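Local coordinates for aldehyde dehydrogenase family protein (Pseudomonas syringae pv. tomato, PDB 5IUV), which oxidises indole-3-acetaldehyde to the auxin indole-3-acetic acid with NAD+ as the electron acceptor, at the interface of chains A and B. Numbering follows the deposited sequence. Chains: chain A/B, Aldehyde dehydrogenase family protein.

Contact 1 and contact 2 lie in one two-fold interface of the tetrameric deposited assembly, their C-alpha centres about 23 Å apart, and each recurs with the chains exchanged. They share no residue. Contact 1 sets the C-terminal strand 488-496 of chain A against the loop 461-466 of chain B; contact 2 inserts A:Met261 between helix 246-258, strand 263-267, the 3-10 helix 471-473 and the short strand 474-475 of chain B. Contact 1 is centred about 13 Å from the predicted active-site residue B:Glu267. Contact 2, about 6 Å away, may help to position it, since B:Leu266 and B:Ala268 flank B:Glu267 in sequence.

Contact 1: the interface of chains A and B. Residues chain A 143, 145, 492, 494; chain B 461-462, 464-466.
Strand 488-496, the C-terminal strand that aldehyde dehydrogenases use in oligomerisation, presents the indole of A:Trp494 and the hydroxyl of A:Ser492 to the loop 461-466 of chain B. One indole face receives two aliphatic groups, both displaced toward the rim. The methyl CB of B:Ala465 lies 3.6 Å from the centroid of the six-membered ring of A:Trp494, and CA of B:Gly461 stands 3.7 Å from the centroid of its five-membered ring; both are CH-pi contacts. The ring nitrogen acts separately, in the plane of the indole: A:Trp494 NE1 meets water 1 O at 3.0 Å, with 165° at the hydrogen. That water also bonds to the carboxylate oxygen OD2 of B:Asp462 at 2.7 Å, completing a bridge across the interface.

The other carboxylate oxygen organises the loop itself. B:Asp462 OD1 uses its syn lone pair for the hydroxyl OG1 of B:Thr464, 2.6 Å away, and also accepts the backbone N of B:Thr464, so two donors grip OD1. A chi1 of 68° puts OG1 of B:Thr464 between its backbone N and carbonyl carbon, where it reaches OD1 and also packs 3.4 Å from CB of A:Ala143. Farther along the strand, A:Ser492 OG donates to the carbonyl oxygen of B:Pro466 over 2.7 Å, in the carbonyl plane and on a lone pair, at a C=O...donor angle of 130°. A:Ser492 and A:Trp494 thus engage the partner from alternate positions of one strand, while A:Ala143, just after strand 140-142, lies beside the indole of A:Trp494 and meets B:Thr464 in the loop that follows strand 452-455 of chain B.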
# COMPACT_ATOMS: atom_id res chain seq x y z
N ALA A 143 6.64 9.72 -4.51
CA ALA A 143 7.84 9.44 -3.72
C ALA A 143 8.16 10.55 -2.74
O ALA A 143 7.76 11.71 -2.95
CB ALA A 143 9.03 9.21 -4.66
N THR A 145 10.57 13.13 -1.73
CA THR A 145 11.62 13.81 -2.48
C THR A 145 11.96 15.17 -1.87
O THR A 145 11.22 15.66 -1.00
CB THR A 145 11.19 14.02 -3.96
OG1 THR A 145 10.05 14.88 -4.01
CG2 THR A 145 10.87 12.69 -4.64
N SER A 492 8.50 6.39 -13.87
CA SER A 492 8.95 7.36 -12.89
C SER A 492 9.04 8.73 -13.52
O SER A 492 9.94 8.98 -14.32
CB SER A 492 10.30 6.96 -12.32
OG SER A 492 10.18 5.84 -11.46
N TRP A 494 9.93 12.36 -12.81
CA TRP A 494 10.57 13.24 -11.84
C TRP A 494 10.61 14.68 -12.34
O TRP A 494 11.27 15.00 -13.33
CB TRP A 494 11.98 12.74 -11.49
CG TRP A 494 12.07 12.23 -10.08
CD1 TRP A 494 12.80 12.76 -9.05
CD2 TRP A 494 11.38 11.10 -9.53
NE1 TRP A 494 12.62 12.02 -7.90
CE2 TRP A 494 11.75 10.99 -8.17
CE3 TRP A 494 10.49 10.15 -10.06
CZ2 TRP A 494 11.26 9.99 -7.34
CZ3 TRP A 494 10.00 9.16 -9.22
CH2 TRP A 494 10.39 9.09 -7.88
N GLY B 461 15.85 11.66 -10.30
CA GLY B 461 15.49 10.51 -9.49
C GLY B 461 16.57 10.19 -8.47
O GLY B 461 17.70 10.69 -8.58
N ASP B 462 16.21 9.39 -7.48
CA ASP B 462 17.17 8.88 -6.50
C ASP B 462 16.77 7.43 -6.19
O ASP B 462 16.15 6.76 -7.03
CB ASP B 462 17.19 9.76 -5.24
CG ASP B 462 15.80 10.04 -4.69
OD1 ASP B 462 14.88 9.23 -4.93
OD2 ASP B 462 15.62 11.06 -3.99
N THR B 464 14.46 6.38 -4.46
CA THR B 464 13.01 6.20 -4.38
C THR B 464 12.37 5.99 -5.76
O THR B 464 11.19 5.65 -5.84
CB THR B 464 12.31 7.41 -3.69
OG1 THR B 464 12.40 8.57 -4.52
CG2 THR B 464 12.94 7.69 -2.33
N ALA B 465 13.15 6.17 -6.82
CA ALA B 465 12.60 6.15 -8.19
C ALA B 465 12.92 4.86 -8.93
O ALA B 465 14.08 4.59 -9.22
CB ALA B 465 13.12 7.34 -8.99
N PRO B 466 11.89 4.06 -9.24
CA PRO B 466 12.15 2.85 -10.03
C PRO B 466 12.71 3.23 -11.39
O PRO B 466 12.35 4.27 -11.95
CB PRO B 466 10.77 2.18 -10.14
CG PRO B 466 9.78 3.20 -9.71
CD PRO B 466 10.48 4.17 -8.82
O HOH W 1 14.25 12.81 -5.53

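Contact 2: the interface of chains A and B. Residues chain A 261; chain B 246, 249-250, 253, 266, 268, 472, 474.
With CG anti to the backbone N (chi1 -164°) and chi2 nearly straight, the side chain of A:Met261 reaches into chain B, then bends at chi3 (-62°) to turn its methyl toward helix 246-258. The contacts divide along its length. CG of A:Met261 packs 3.7 Å from SD of B:Met253, whose side chain crosses it at about a right angle. The thioether sulfur follows: A:Met261 SD touches B:Leu266 CD1 at 3.6 Å. CA of B:Gly474 also lies beside the sulfur. The terminal methyl CE meets the first turns of the helix, 3.6 Å from CG2 of B:Thr246, and is flanked by CB of B:Ala249 and the aliphatic CG of B:Lys250.

This largely apolar socket, in what is probably the NAD-binding domain of chain B, where helix 246-258 directly follows the NAD-contacting B:Ser245, buries 99 Å² of A:Met261, which, with contacts at CG, SD and CE, supports a side chain inserted into the neighbouring subunit. Polar bonds within chain B tie its wall together. B:Lys250, extended beyond CG, brings NZ to the side-chain amide oxygen OE1 of B:Gln472 at 2.8 Å, with the donor tilted 35° from the amide plane. The branching of B:Thr246 separates two roles: while its methyl faces A:Met261, its hydroxyl OG1 donates to the backbone carbonyl oxygen of B:Gln472 over 2.9 Å. That same B:Gln472 O also lies 3.7 Å from CE of A:Met261.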
# COMPACT_ATOMS: atom_id res chain seq x y z
N MET A 261 11.49 -9.19 -27.41
CA MET A 261 11.65 -9.15 -25.96
C MET A 261 10.33 -8.77 -25.26
O MET A 261 10.33 -8.08 -24.24
CB MET A 261 12.77 -8.16 -25.56
CG MET A 261 13.29 -8.32 -24.14
SD MET A 261 14.28 -6.90 -23.56
CE MET A 261 15.58 -7.00 -24.74
N THR B 246 20.67 -5.03 -25.50
CA THR B 246 19.39 -5.62 -25.86
C THR B 246 19.61 -6.97 -26.55
O THR B 246 18.84 -7.91 -26.35
CB THR B 246 18.59 -4.66 -26.78
OG1 THR B 246 18.17 -3.52 -26.02
CG2 THR B 246 17.36 -5.35 -27.36
N ALA B 249 20.38 -9.45 -23.79
CA ALA B 249 19.16 -9.55 -22.99
C ALA B 249 18.18 -10.55 -23.60
O ALA B 249 17.65 -11.42 -22.90
CB ALA B 249 18.51 -8.18 -22.84
N LYS B 250 17.96 -10.44 -24.91
CA LYS B 250 17.09 -11.37 -25.62
C LYS B 250 17.60 -12.80 -25.55
O LYS B 250 16.81 -13.75 -25.42
CB LYS B 250 16.95 -10.97 -27.09
CG LYS B 250 16.15 -9.71 -27.31
CD LYS B 250 16.19 -9.34 -28.78
CE LYS B 250 15.32 -8.15 -29.05
NZ LYS B 250 15.47 -7.67 -30.45
N MET B 253 16.54 -14.65 -22.48
CA MET B 253 15.17 -15.18 -22.48
C MET B 253 15.17 -16.55 -23.12
O MET B 253 14.48 -17.47 -22.68
CB MET B 253 14.20 -14.23 -23.20
CG MET B 253 14.01 -12.89 -22.49
SD MET B 253 12.71 -11.86 -23.21
CE MET B 253 11.24 -12.63 -22.52
N LEU B 266 15.36 -7.86 -17.22
CA LEU B 266 16.32 -7.23 -18.11
C LEU B 266 16.35 -5.71 -18.01
O LEU B 266 15.31 -5.06 -17.97
CB LEU B 266 16.01 -7.64 -19.55
CG LEU B 266 15.84 -9.14 -19.77
CD1 LEU B 266 15.24 -9.44 -21.14
CD2 LEU B 266 17.20 -9.84 -19.60
N ALA B 268 18.14 -3.08 -20.41
CA ALA B 268 18.85 -3.11 -21.67
C ALA B 268 19.17 -1.72 -22.24
O ALA B 268 19.34 -0.75 -21.50
CB ALA B 268 18.07 -3.93 -22.68
N GLN B 472 11.93 -2.75 -25.76
CA GLN B 472 13.18 -3.51 -25.80
C GLN B 472 14.28 -2.91 -24.92
O GLN B 472 15.44 -3.30 -25.01
CB GLN B 472 13.66 -3.66 -27.25
CG GLN B 472 12.61 -4.32 -28.13
CD GLN B 472 13.17 -4.79 -29.46
OE1 GLN B 472 14.30 -5.26 -29.54
NE2 GLN B 472 12.37 -4.67 -30.52
N GLY B 474 13.93 -3.29 -21.76
CA GLY B 474 13.92 -4.26 -20.67
C GLY B 474 12.59 -4.48 -19.99
O GLY B 474 11.55 -4.00 -20.45